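Local coordinates for FLAP endonuclease-1 protein (Methanocaldococcus jannaschii, PDB 1A76) that cuts the 5' flaps left by displacement synthesis and trims 5' ends as an exonuclease during DNA replication and repair, probably using magnesium ions, at residues Lys22-Asp27 with Asn71-Ile76; Asn59-Lys64 with Tyr137-Met142; Asp165-Val170 with Ala181-Arg186; Leu278-Lys283 with Leu311-Thr316. All blocks are in the same frame, centred on the assembly; numbering follows the deposited sequence.

Interaction 1: Lys22-Asp27 with Asn71-Ile76; sequences KKVAID and NDITPI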
loop_
_atom_site.group_PDB
_atom_site.type_symbol
_atom_site.label_atom_id
_atom_site.label_comp_id
_atom_site.label_asym_id
_atom_site.label_seq_id
_atom_site.Cartn_x
_atom_site.Cartn_y
_atom_site.Cartn_z
ATOM N N LYS A 22 11.062 16.096 0.661
ATOM C CA LYS A 22 10.551 15.174 1.667
ATOM C C LYS A 22 10.889 13.716 1.380
ATOM O O LYS A 22 11.065 13.309 0.230
ATOM C CB LYS A 22 9.027 15.300 1.794
ATOM C CG LYS A 22 8.505 16.640 2.351
ATOM C CD LYS A 22 9.279 17.108 3.587
ATOM C CE LYS A 22 8.453 18.102 4.408
ATOM N NZ LYS A 22 9.261 19.265 4.903
ATOM N N LYS A 23 11.000 12.935 2.445
ATOM C CA LYS A 23 11.256 11.509 2.320
ATOM C C LYS A 23 9.882 10.874 2.524
ATOM O O LYS A 23 9.097 11.360 3.348
ATOM C CB LYS A 23 12.204 11.035 3.423
ATOM C CG LYS A 23 13.643 11.550 3.297
ATOM C CD LYS A 23 14.544 10.866 4.320
ATOM C CE LYS A 23 15.618 11.809 4.851
ATOM N NZ LYS A 23 16.807 11.064 5.366
ATOM N N VAL A 24 9.572 9.818 1.775
ATOM C CA VAL A 24 8.269 9.159 1.935
ATOM C C VAL A 24 8.380 7.646 1.867
ATOM O O VAL A 24 9.243 7.111 1.176
ATOM C CB VAL A 24 7.249 9.567 0.824
ATOM C CG1 VAL A 24 6.722 10.976 1.079
ATOM C CG2 VAL A 24 7.905 9.466 -0.578
ATOM N N ALA A 25 7.501 6.959 2.588
ATOM C CA ALA A 25 7.466 5.504 2.541
ATOM C C ALA A 25 6.263 5.200 1.650
ATOM O O ALA A 25 5.141 5.595 1.957
ATOM C CB ALA A 25 7.264 4.919 3.938
ATOM N N ILE A 26 6.498 4.532 0.531
ATOM C CA ILE A 26 5.407 4.210 -0.376
ATOM C C ILE A 26 4.747 2.867 -0.080
ATOM O O ILE A 26 5.427 1.851 0.027
ATOM C CB ILE A 26 5.874 4.166 -1.841
ATOM C CG1 ILE A 26 6.355 5.545 -2.287
ATOM C CG2 ILE A 26 4.705 3.721 -2.737
ATOM C CD1 ILE A 26 7.116 5.521 -3.574
ATOM N N ASP A 27 3.423 2.867 0.053
ATOM C CA ASP A 27 2.699 1.621 0.269
ATOM C C ASP A 27 2.762 0.910 -1.088
ATOM O O ASP A 27 1.980 1.205 -2.001
ATOM C CB ASP A 27 1.245 1.890 0.651
ATOM C CG ASP A 27 0.462 0.607 0.868
ATOM O OD1 ASP A 27 0.778 -0.414 0.218
ATOM O OD2 ASP A 27 -0.471 0.620 1.689
ATOM N N ASN A 71 11.566 15.807 -8.303
ATOM C CA ASN A 71 11.041 16.846 -7.424
ATOM C C ASN A 71 11.597 16.720 -6.016
ATOM O O ASN A 71 10.957 17.125 -5.051
ATOM C CB ASN A 71 9.517 16.778 -7.362
ATOM C CG ASN A 71 8.879 18.144 -7.443
ATOM O OD1 ASN A 71 8.170 18.454 -8.404
ATOM N ND2 ASN A 71 9.134 18.980 -6.437
ATOM N N ASP A 72 12.794 16.158 -5.911
ATOM C CA ASP A 72 13.461 15.963 -4.633
ATOM C C ASP A 72 12.638 15.196 -3.589
ATOM O O ASP A 72 12.787 15.415 -2.381
ATOM C CB ASP A 72 13.916 17.310 -4.056
ATOM C CG ASP A 72 14.977 17.147 -2.983
ATOM O OD1 ASP A 72 15.535 16.035 -2.874
ATOM O OD2 ASP A 72 15.253 18.111 -2.245
ATOM N N ILE A 73 11.762 14.304 -4.049
ATOM C CA ILE A 73 10.986 13.479 -3.125
ATOM C C ILE A 73 11.697 12.143 -3.143
ATOM O O ILE A 73 11.712 11.454 -4.174
ATOM C CB ILE A 73 9.542 13.258 -3.580
ATOM C CG1 ILE A 73 8.728 14.534 -3.364
ATOM C CG2 ILE A 73 8.922 12.106 -2.776
ATOM C CD1 ILE A 73 7.556 14.680 -4.307
ATOM N N THR A 74 12.308 11.791 -2.017
ATOM C CA THR A 74 13.041 10.533 -1.912
ATOM C C THR A 74 12.139 9.441 -1.354
ATOM O O THR A 74 11.764 9.469 -0.177
ATOM C CB THR A 74 14.267 10.697 -1.003
ATOM O OG1 THR A 74 15.184 11.604 -1.618
ATOM C CG2 THR A 74 14.953 9.369 -0.782
ATOM N N PRO A 75 11.766 8.468 -2.200
ATOM C CA PRO A 75 10.898 7.394 -1.735
ATOM C C PRO A 75 11.606 6.097 -1.355
ATOM O O PRO A 75 12.711 5.783 -1.826
ATOM C CB PRO A 75 9.970 7.180 -2.924
ATOM C CG PRO A 75 10.894 7.436 -4.132
ATOM C CD PRO A 75 12.045 8.323 -3.642
ATOM N N ILE A 76 10.957 5.358 -0.469
ATOM C CA ILE A 76 11.438 4.057 -0.066
ATOM C C ILE A 76 10.176 3.217 -0.237
ATOM O O ILE A 76 9.115 3.559 0.293
ATOM C CB ILE A 76 11.944 4.029 1.403
ATOM C CG1 ILE A 76 12.326 2.595 1.772
ATOM C CG2 ILE A 76 10.883 4.591 2.350
ATOM C CD1 ILE A 76 13.558 2.480 2.651
#

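Interaction 2: Asn59-Lys64 with Tyr137-Met142; sequences NGVFYK and YLLSLM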
loop_
_atom_site.group_PDB
_atom_site.type_symbol
_atom_site.label_atom_id
_atom_site.label_comp_id
_atom_site.label_asym_id
_atom_site.label_seq_id
_atom_site.Cartn_x
_atom_site.Cartn_y
_atom_site.Cartn_z
ATOM N N ASN A 59 5.744 -0.009 -15.498
ATOM C CA ASN A 59 5.676 1.352 -16.037
ATOM C C ASN A 59 5.517 2.384 -14.906
ATOM O O ASN A 59 6.208 3.395 -14.870
ATOM C CB ASN A 59 4.501 1.450 -17.044
ATOM C CG ASN A 59 4.341 2.838 -17.649
ATOM O OD1 ASN A 59 3.971 3.790 -16.963
ATOM N ND2 ASN A 59 4.609 2.952 -18.945
ATOM N N GLY A 60 4.611 2.123 -13.972
ATOM C CA GLY A 60 4.416 3.057 -12.879
ATOM C C GLY A 60 5.606 3.094 -11.931
ATOM O O GLY A 60 6.011 4.160 -11.475
ATOM N N VAL A 61 6.172 1.930 -11.631
ATOM C CA VAL A 61 7.314 1.849 -10.731
ATOM C C VAL A 61 8.478 2.703 -11.246
ATOM O O VAL A 61 9.067 3.510 -10.515
ATOM C CB VAL A 61 7.776 0.374 -10.588
ATOM C CG1 VAL A 61 9.109 0.296 -9.860
ATOM C CG2 VAL A 61 6.721 -0.416 -9.850
ATOM N N PHE A 62 8.798 2.519 -12.519
ATOM C CA PHE A 62 9.896 3.227 -13.165
ATOM C C PHE A 62 9.652 4.723 -13.287
ATOM O O PHE A 62 10.344 5.518 -12.655
ATOM C CB PHE A 62 10.143 2.620 -14.550
ATOM C CG PHE A 62 11.339 3.186 -15.265
ATOM C CD1 PHE A 62 12.628 2.973 -14.776
ATOM C CD2 PHE A 62 11.175 3.928 -16.435
ATOM C CE1 PHE A 62 13.734 3.487 -15.438
ATOM C CE2 PHE A 62 12.278 4.452 -17.114
ATOM C CZ PHE A 62 13.564 4.231 -16.613
ATOM N N TYR A 63 8.664 5.098 -14.094
ATOM C CA TYR A 63 8.331 6.500 -14.341
ATOM C C TYR A 63 7.821 7.293 -13.149
ATOM O O TYR A 63 8.188 8.464 -12.987
ATOM C CB TYR A 63 7.321 6.608 -15.494
ATOM C CG TYR A 63 7.912 6.177 -16.818
ATOM C CD1 TYR A 63 8.916 6.932 -17.428
ATOM C CD2 TYR A 63 7.529 4.984 -17.420
ATOM C CE1 TYR A 63 9.527 6.508 -18.598
ATOM C CE2 TYR A 63 8.135 4.547 -18.598
ATOM C CZ TYR A 63 9.134 5.313 -19.177
ATOM O OH TYR A 63 9.768 4.874 -20.308
ATOM N N LYS A 64 6.975 6.672 -12.325
ATOM C CA LYS A 64 6.441 7.357 -11.153
ATOM C C LYS A 64 7.555 7.643 -10.162
ATOM O O LYS A 64 7.627 8.733 -9.610
ATOM C CB LYS A 64 5.359 6.518 -10.461
ATOM C CG LYS A 64 4.162 7.309 -9.973
ATOM C CD LYS A 64 3.461 8.010 -11.133
ATOM C CE LYS A 64 3.214 9.480 -10.815
ATOM N NZ LYS A 64 1.909 9.969 -11.355
ATOM N N TYR A 137 12.720 -6.311 -8.248
ATOM C CA TYR A 137 13.952 -6.446 -9.025
ATOM C C TYR A 137 14.224 -5.146 -9.768
ATOM O O TYR A 137 15.352 -4.654 -9.803
ATOM C CB TYR A 137 13.821 -7.591 -10.033
ATOM C CG TYR A 137 14.964 -7.688 -11.040
ATOM C CD1 TYR A 137 16.285 -7.841 -10.611
ATOM C CD2 TYR A 137 14.718 -7.656 -12.421
ATOM C CE1 TYR A 137 17.338 -7.963 -11.530
ATOM C CE2 TYR A 137 15.773 -7.778 -13.352
ATOM C CZ TYR A 137 17.075 -7.931 -12.893
ATOM O OH TYR A 137 18.118 -8.062 -13.784
ATOM N N LEU A 138 13.175 -4.591 -10.368
ATOM C CA LEU A 138 13.300 -3.347 -11.113
ATOM C C LEU A 138 13.783 -2.227 -10.191
ATOM O O LEU A 138 14.628 -1.413 -10.572
ATOM C CB LEU A 138 11.952 -2.977 -11.749
ATOM C CG LEU A 138 11.847 -1.612 -12.448
ATOM C CD1 LEU A 138 12.858 -1.530 -13.583
ATOM C CD2 LEU A 138 10.422 -1.400 -12.969
ATOM N N LEU A 139 13.254 -2.193 -8.973
ATOM C CA LEU A 139 13.648 -1.155 -8.027
ATOM C C LEU A 139 15.122 -1.310 -7.675
ATOM O O LEU A 139 15.841 -0.322 -7.532
ATOM C CB LEU A 139 12.799 -1.239 -6.768
ATOM C CG LEU A 139 11.365 -0.708 -6.917
ATOM C CD1 LEU A 139 10.586 -1.068 -5.659
ATOM C CD2 LEU A 139 11.386 0.808 -7.127
ATOM N N SER A 140 15.568 -2.555 -7.539
ATOM C CA SER A 140 16.968 -2.821 -7.215
ATOM C C SER A 140 17.848 -2.318 -8.354
ATOM O O SER A 140 18.907 -1.731 -8.135
ATOM C CB SER A 140 17.189 -4.318 -7.028
ATOM O OG SER A 140 17.298 -4.941 -8.292
ATOM N N LEU A 141 17.409 -2.568 -9.579
ATOM C CA LEU A 141 18.159 -2.127 -10.750
ATOM C C LEU A 141 18.190 -0.608 -10.759
ATOM O O LEU A 141 19.177 0.002 -11.162
ATOM C CB LEU A 141 17.493 -2.644 -12.034
ATOM C CG LEU A 141 17.664 -4.142 -12.277
ATOM C CD1 LEU A 141 16.942 -4.528 -13.557
ATOM C CD2 LEU A 141 19.154 -4.489 -12.347
ATOM N N MET A 142 17.102 0.000 -10.296
ATOM C CA MET A 142 17.000 1.449 -10.262
ATOM C C MET A 142 17.755 2.083 -9.099
ATOM O O MET A 142 17.881 3.305 -9.034
ATOM C CB MET A 142 15.531 1.867 -10.204
ATOM C CG MET A 142 14.735 1.549 -11.456
ATOM S SD MET A 142 13.000 1.923 -11.174
ATOM C CE MET A 142 13.052 3.679 -10.900
#

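Interaction 3: Asp165-Val170 with Ala181-Arg186; sequences DVWAVV and APRVVR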
loop_
_atom_site.group_PDB
_atom_site.type_symbol
_atom_site.label_atom_id
_atom_site.label_comp_id
_atom_site.label_asym_id
_atom_site.label_seq_id
_atom_site.Cartn_x
_atom_site.Cartn_y
_atom_site.Cartn_z
ATOM N N ASP A 165 11.657 8.633 10.184
ATOM C CA ASP A 165 12.583 8.249 9.130
ATOM C C ASP A 165 12.081 8.791 7.793
ATOM O O ASP A 165 12.864 9.043 6.872
ATOM C CB ASP A 165 12.721 6.729 9.085
ATOM C CG ASP A 165 13.658 6.202 10.157
ATOM O OD1 ASP A 165 14.286 7.024 10.869
ATOM O OD2 ASP A 165 13.765 4.971 10.289
ATOM N N VAL A 166 10.763 8.957 7.691
ATOM C CA VAL A 166 10.139 9.507 6.493
ATOM C C VAL A 166 9.065 10.476 6.963
ATOM O O VAL A 166 8.543 10.348 8.073
ATOM C CB VAL A 166 9.479 8.412 5.611
ATOM C CG1 VAL A 166 10.547 7.511 5.022
ATOM C CG2 VAL A 166 8.469 7.612 6.434
ATOM N N TRP A 167 8.727 11.434 6.106
ATOM C CA TRP A 167 7.737 12.453 6.431
ATOM C C TRP A 167 6.289 11.966 6.363
ATOM O O TRP A 167 5.430 12.424 7.123
ATOM C CB TRP A 167 7.912 13.628 5.482
ATOM C CG TRP A 167 7.126 14.838 5.863
ATOM C CD1 TRP A 167 7.297 15.619 6.974
ATOM C CD2 TRP A 167 6.073 15.438 5.108
ATOM N NE1 TRP A 167 6.410 16.676 6.955
ATOM C CE2 TRP A 167 5.648 16.587 5.819
ATOM C CE3 TRP A 167 5.443 15.118 3.896
ATOM C CZ2 TRP A 167 4.627 17.414 5.355
ATOM C CZ3 TRP A 167 4.430 15.940 3.443
ATOM C CH2 TRP A 167 4.032 17.077 4.171
ATOM N N ALA A 168 6.020 11.043 5.446
ATOM C CA ALA A 168 4.675 10.532 5.281
ATOM C C ALA A 168 4.625 9.207 4.545
ATOM O O ALA A 168 5.632 8.725 3.986
ATOM C CB ALA A 168 3.815 11.566 4.531
ATOM N N VAL A 169 3.430 8.628 4.555
ATOM C CA VAL A 169 3.172 7.380 3.858
ATOM C C VAL A 169 2.422 7.770 2.583
ATOM O O VAL A 169 1.474 8.556 2.622
ATOM C CB VAL A 169 2.285 6.436 4.717
ATOM C CG1 VAL A 169 1.761 5.274 3.872
ATOM C CG2 VAL A 169 3.085 5.930 5.918
ATOM N N VAL A 170 2.873 7.258 1.449
ATOM C CA VAL A 170 2.207 7.530 0.188
ATOM C C VAL A 170 1.254 6.366 -0.091
ATOM O O VAL A 170 1.655 5.200 -0.094
ATOM C CB VAL A 170 3.227 7.675 -0.951
ATOM C CG1 VAL A 170 2.512 7.677 -2.303
ATOM C CG2 VAL A 170 4.022 8.956 -0.760
ATOM N N ALA A 181 0.119 6.541 11.564
ATOM C CA ALA A 181 0.925 7.320 10.620
ATOM C C ALA A 181 0.610 8.801 10.858
ATOM O O ALA A 181 -0.548 9.216 10.775
ATOM C CB ALA A 181 0.582 6.950 9.199
ATOM N N PRO A 182 1.637 9.623 11.121
ATOM C CA PRO A 182 1.367 11.047 11.363
ATOM C C PRO A 182 0.852 11.764 10.123
ATOM O O PRO A 182 0.048 12.687 10.214
ATOM C CB PRO A 182 2.715 11.606 11.835
ATOM C CG PRO A 182 3.597 10.417 12.047
ATOM C CD PRO A 182 3.077 9.324 11.181
ATOM N N ARG A 183 1.300 11.322 8.958
ATOM C CA ARG A 183 0.871 11.949 7.720
ATOM C C ARG A 183 0.718 10.944 6.597
ATOM O O ARG A 183 1.501 10.009 6.480
ATOM C CB ARG A 183 1.893 12.993 7.279
ATOM C CG ARG A 183 1.759 14.355 7.907
ATOM C CD ARG A 183 2.959 15.217 7.527
ATOM N NE ARG A 183 3.504 15.871 8.708
ATOM C CZ ARG A 183 4.446 15.351 9.489
ATOM N NH1 ARG A 183 4.976 14.169 9.215
ATOM N NH2 ARG A 183 4.869 16.031 10.542
ATOM N N VAL A 184 -0.288 11.172 5.759
ATOM C CA VAL A 184 -0.551 10.341 4.595
ATOM C C VAL A 184 -0.695 11.322 3.432
ATOM O O VAL A 184 -1.252 12.409 3.597
ATOM C CB VAL A 184 -1.878 9.536 4.731
ATOM C CG1 VAL A 184 -2.291 8.979 3.368
ATOM C CG2 VAL A 184 -1.696 8.402 5.739
ATOM N N VAL A 185 -0.153 10.964 2.273
ATOM C CA VAL A 185 -0.294 11.821 1.101
ATOM C C VAL A 185 -0.856 10.964 -0.021
ATOM O O VAL A 185 -0.264 9.949 -0.388
ATOM C CB VAL A 185 1.039 12.421 0.648
ATOM C CG1 VAL A 185 0.793 13.322 -0.565
ATOM C CG2 VAL A 185 1.686 13.205 1.781
ATOM N N ARG A 186 -2.013 11.368 -0.536
ATOM C CA ARG A 186 -2.690 10.656 -1.610
ATOM C C ARG A 186 -2.523 11.382 -2.940
ATOM O O ARG A 186 -2.079 12.536 -2.977
ATOM C CB ARG A 186 -4.173 10.520 -1.288
ATOM C CG ARG A 186 -4.459 9.951 0.106
ATOM C CD ARG A 186 -5.869 9.394 0.139
ATOM N NE ARG A 186 -6.751 10.337 -0.526
ATOM C CZ ARG A 186 -7.519 10.074 -1.574
ATOM N NH1 ARG A 186 -7.547 8.872 -2.117
ATOM N NH2 ARG A 186 -8.241 11.052 -2.097
#

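Interaction 4: Leu278-Lys283 with Leu311-Thr316; sequences LKLPDK and LIANKT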
loop_
_atom_site.group_PDB
_atom_site.type_symbol
_atom_site.label_atom_id
_atom_site.label_comp_id
_atom_site.label_asym_id
_atom_site.label_seq_id
_atom_site.Cartn_x
_atom_site.Cartn_y
_atom_site.Cartn_z
ATOM N N LEU A 278 20.128 5.583 -1.444
ATOM C CA LEU A 278 19.914 5.357 -2.866
ATOM C C LEU A 278 21.245 4.923 -3.475
ATOM O O LEU A 278 22.310 5.316 -2.999
ATOM C CB LEU A 278 19.438 6.643 -3.548
ATOM C CG LEU A 278 18.322 7.411 -2.834
ATOM C CD1 LEU A 278 18.028 8.685 -3.585
ATOM C CD2 LEU A 278 17.067 6.542 -2.738
ATOM N N LYS A 279 21.183 4.121 -4.527
ATOM C CA LYS A 279 22.379 3.639 -5.206
ATOM C C LYS A 279 22.282 4.014 -6.679
ATOM O O LYS A 279 21.187 4.239 -7.187
ATOM C CB LYS A 279 22.481 2.115 -5.083
ATOM C CG LYS A 279 22.280 1.587 -3.678
ATOM C CD LYS A 279 22.607 0.098 -3.593
ATOM C CE LYS A 279 23.770 -0.169 -2.636
ATOM N NZ LYS A 279 23.346 -0.319 -1.204
ATOM N N LEU A 280 23.415 4.066 -7.374
ATOM C CA LEU A 280 23.378 4.415 -8.787
ATOM C C LEU A 280 22.650 3.324 -9.575
ATOM O O LEU A 280 22.803 2.138 -9.289
ATOM C CB LEU A 280 24.800 4.611 -9.316
ATOM C CG LEU A 280 25.431 5.853 -8.686
ATOM C CD1 LEU A 280 26.928 5.893 -8.999
ATOM C CD2 LEU A 280 24.731 7.092 -9.201
ATOM N N PRO A 281 21.842 3.716 -10.572
ATOM C CA PRO A 281 21.097 2.740 -11.383
ATOM C C PRO A 281 21.929 1.946 -12.396
ATOM O O PRO A 281 22.865 2.482 -13.002
ATOM C CB PRO A 281 20.040 3.587 -12.085
ATOM C CG PRO A 281 20.638 4.961 -12.154
ATOM C CD PRO A 281 21.576 5.108 -10.988
ATOM N N ASP A 282 21.574 0.673 -12.566
ATOM C CA ASP A 282 22.247 -0.197 -13.521
ATOM C C ASP A 282 21.514 0.068 -14.834
ATOM O O ASP A 282 20.513 -0.585 -15.143
ATOM C CB ASP A 282 22.102 -1.671 -13.091
ATOM C CG ASP A 282 22.578 -2.655 -14.157
ATOM O OD1 ASP A 282 23.047 -2.216 -15.237
ATOM O OD2 ASP A 282 22.474 -3.883 -13.914
ATOM N N LYS A 283 22.011 1.057 -15.579
ATOM C CA LYS A 283 21.419 1.468 -16.842
ATOM C C LYS A 283 21.176 0.326 -17.822
ATOM O O LYS A 283 20.114 0.250 -18.426
ATOM C CB LYS A 283 22.287 2.533 -17.515
ATOM C CG LYS A 283 22.398 3.851 -16.736
ATOM C CD LYS A 283 23.113 4.919 -17.560
ATOM C CE LYS A 283 22.864 6.317 -16.990
ATOM N NZ LYS A 283 23.718 7.358 -17.646
ATOM N N LEU A 311 20.248 12.169 -11.098
ATOM C CA LEU A 311 19.514 12.591 -9.903
ATOM C C LEU A 311 20.141 11.942 -8.675
ATOM O O LEU A 311 20.444 12.607 -7.687
ATOM C CB LEU A 311 18.035 12.181 -10.003
ATOM C CG LEU A 311 17.156 13.016 -10.943
ATOM C CD1 LEU A 311 15.898 12.240 -11.287
ATOM C CD2 LEU A 311 16.794 14.345 -10.285
ATOM N N ILE A 312 20.342 10.634 -8.734
ATOM C CA ILE A 312 20.937 9.935 -7.609
ATOM C C ILE A 312 22.382 10.385 -7.434
ATOM O O ILE A 312 22.836 10.604 -6.317
ATOM C CB ILE A 312 20.835 8.405 -7.807
ATOM C CG1 ILE A 312 19.349 8.009 -7.793
ATOM C CG2 ILE A 312 21.619 7.670 -6.724
ATOM C CD1 ILE A 312 19.055 6.538 -8.046
ATOM N N ALA A 313 23.102 10.550 -8.539
ATOM C CA ALA A 313 24.492 10.996 -8.474
ATOM C C ALA A 313 24.555 12.343 -7.760
ATOM O O ALA A 313 25.387 12.558 -6.877
ATOM C CB ALA A 313 25.072 11.126 -9.877
ATOM N N ASN A 314 23.664 13.247 -8.152
ATOM C CA ASN A 314 23.611 14.574 -7.560
ATOM C C ASN A 314 23.015 14.543 -6.159
ATOM O O ASN A 314 23.493 15.239 -5.263
ATOM C CB ASN A 314 22.812 15.512 -8.467
ATOM C CG ASN A 314 23.614 15.964 -9.683
ATOM O OD1 ASN A 314 23.239 16.911 -10.373
ATOM N ND2 ASN A 314 24.729 15.285 -9.944
ATOM N N LYS A 315 21.971 13.743 -5.967
ATOM C CA LYS A 315 21.347 13.620 -4.656
ATOM C C LYS A 315 22.450 13.143 -3.727
ATOM O O LYS A 315 22.720 13.749 -2.694
ATOM C CB LYS A 315 20.217 12.584 -4.690
ATOM C CG LYS A 315 18.935 13.028 -4.000
ATOM C CD LYS A 315 17.738 12.211 -4.467
ATOM C CE LYS A 315 16.564 13.103 -4.867
ATOM N NZ LYS A 315 16.572 13.447 -6.325
ATOM N N THR A 316 23.095 12.055 -4.131
ATOM C CA THR A 316 24.185 11.457 -3.377
ATOM C C THR A 316 25.466 12.262 -3.578
ATOM O O THR A 316 26.475 12.019 -2.917
ATOM C CB THR A 316 24.428 9.999 -3.832
ATOM O OG1 THR A 316 23.195 9.267 -3.769
ATOM C CG2 THR A 316 25.458 9.321 -2.939
#

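Interaction 1: Lys22-Asp27 with Asn71-Ile76
Val24 and Ile73 meet through their CG2 methyls, 3.6 Å apart, beside the backbone pairing that joins Lys22-Asp27 to Asn71-Ile76. That pairing is parallel: Lys23 lies opposite Thr74, Val24 opposite Pro75 and Ala25 opposite Ile76, with the strand axes 4.7 Å apart and inclined at 32°. Four backbone hydrogen bonds make it. Val24 is used on both of its polar atoms, its N donating to Thr74 O and its O accepting from Ile76 N. Thr74 N donates to Lys22 O, and the last bond, from Ile26 N to Ile76 O, measures 2.8 Å and is nearly straight (166° at the hydrogen).

The apolar contacts fall on the two faces of the sheet. On one, chi1 of -75° sets Val24 CG1 anti to the carbonyl carbon and leaves CG2 between that carbon and the backbone N, where it also meets Pro75 CB at 3.9 Å. Ile26 lies alongside Pro75, its CD1 tightly packed at 3.4 Å from Pro75 CB. On the face of Ala25, CB touches Ile76 CG2 at 4.0 Å.

Helix 56-70 covers the Val24 face, touching Ile73 and Pro75. Joined through helices, the two neighbouring parallel strands form a beta-alpha-beta crossover of the PIN-like nuclease core, and the first of them ends at Asp27, a predicted magnesium ligand.

Interaction 2: Asn59-Lys64 with Tyr137-Met142
Met142 puts its sulfur against the rim of the Phe62 ring, a Met-aromatic contact made at the edge and not over the face. SD lies 5.1 Å from the ring centroid and 78° off the ring normal, with CD1 as its nearest ring atom at 3.8 Å. A bend at the thioether (chi3 63°) places CE near the backbone of Phe62, 3.7 Å from its O, and the thioether thus runs obliquely past the ring while its methyl packs on the main chain. Helix 56-70 of the N-domain and helix 129-142 of the I-domain pack side by side here, nearly parallel, their local axes 10.2 Å apart and inclined at 21°, with Val61 and Leu139 both resting on Trp77 of strand 74-79. An alanine in place of Met142 would probably leave the edge of Phe62 without its sulfur neighbour and open a gap between the helices. Val61 carries most of the remaining contact. Its CG1, anti to the backbone N, touches Leu139 CD2 at 3.6 Å and Leu138 CD2 at 3.8 Å; the Leu139 side chain crosses Val61 at about a right angle, whereas Leu138 runs alongside Val61 but points the other way. Ile286 of helix 283-292 adjoins both Phe62 and Met142.

Interaction 3: Asp165-Val170 with Ala181-Arg186
Arg183 lays its guanidinium flat on the indole of Trp167, the two planes only 8° apart. The stack is off-centre: Arg183 CZ is 4.0 Å from the centroid of the five-membered ring, a cation-pi contact, while Arg183 CD covers the six-membered ring in a CH-pi contact. The arginine chain bends at chi3 (-132°), bringing NE over the indole, and NE and Trp167 NE1, both donors, simply lie one above the other.

Hydrogen bonds fix this arrangement and pair the strands. Arg183 NH1 donates to Trp167 O at 2.8 Å, in the carbonyl plane and on a lone pair, so the residue that offers the ring also holds the guanidinium against rotation. Beyond it the backbones pair in parallel, Val169 N donating to Arg183 O at 3.1 Å and Val169 O accepting from Val185 N at 2.9 Å.

Small apolar groups make the other contacts. Ala168 CB packs on Arg183 CB at 3.6 Å and on Val185 CG2 at 3.8 Å, and on the other face Val169 CG2 approaches Ala181 CB.

Lys22 makes a second cation-pi contact on the opposite face of Trp167, leaving the indole between two cations. Strand 168-170 lies between strands 23-27 and 183-186, the latter flanked in turn by strand 196-199, and helix 153-162 covers the face carrying Val169, close to the metal ligand Glu154.

Interaction 4: Leu278-Lys283 with Leu311-Thr316
Ile312 O accepts from two donors of one residue, the backbone N of Thr316 and, more weakly, its OG1, 2.9 Å from Ile312 O, which ties the last modelled residue to the preceding turn. Across the contact with Leu278-Lys283, Ile312 uses its side chain instead. CG1 stands anti to the carbonyl carbon (chi1 -65°), and from its end CD1 comes within 3.3 Å of Lys279 O and meets Pro281 CD tip to tip at 4.1 Å. CG2, the other branch, touches both Leu278 CB and Leu280 CD2 at 4.0 Å. An alanine in place of Ile312 would probably open a gap under the Lys279 carbonyl and leave Leu278, Leu280 and Pro281 without their shared partner. Two leucines carry the contact on to residues that follow Ile312 in the helix. Leu280 CD2 reaches Ala313, 3.9 Å from its N, and Leu278 CD1 rests on Lys315 CD at 3.6 Å, the two side chains crossing at a slant. The amine of that lysine bonds to Leu69 O in helix 56-70. The arrangement is plain packing of an irregular segment along the final turn of a helix, and the segment then turns at Asp282, the N-cap of helix 283-292.

Overall arrangement
Interactions 1 and 3 lie in the central sheet: their centres are about 9 Å apart, and neighbouring strands 23-27 and 168-170 join them, bringing N-domain and I-domain sequence together beside the metal site. Interaction 2 lies about 14 Å between centres from interaction 1, where helices 56-70 and 129-142 pack together; the segments of these two interactions alternate along the chain, and helix 56-70 leads into strand 74-79. Interaction 4, formed last in the chain, lies at the periphery, about 25 Å from the chain's centre, yet touches interaction 2 through Leu141 and Met142 and interaction 1 through Lys315. The C-terminal helix is thus tied back to the nuclease core, just ahead of the predicted PCNA-binding segment.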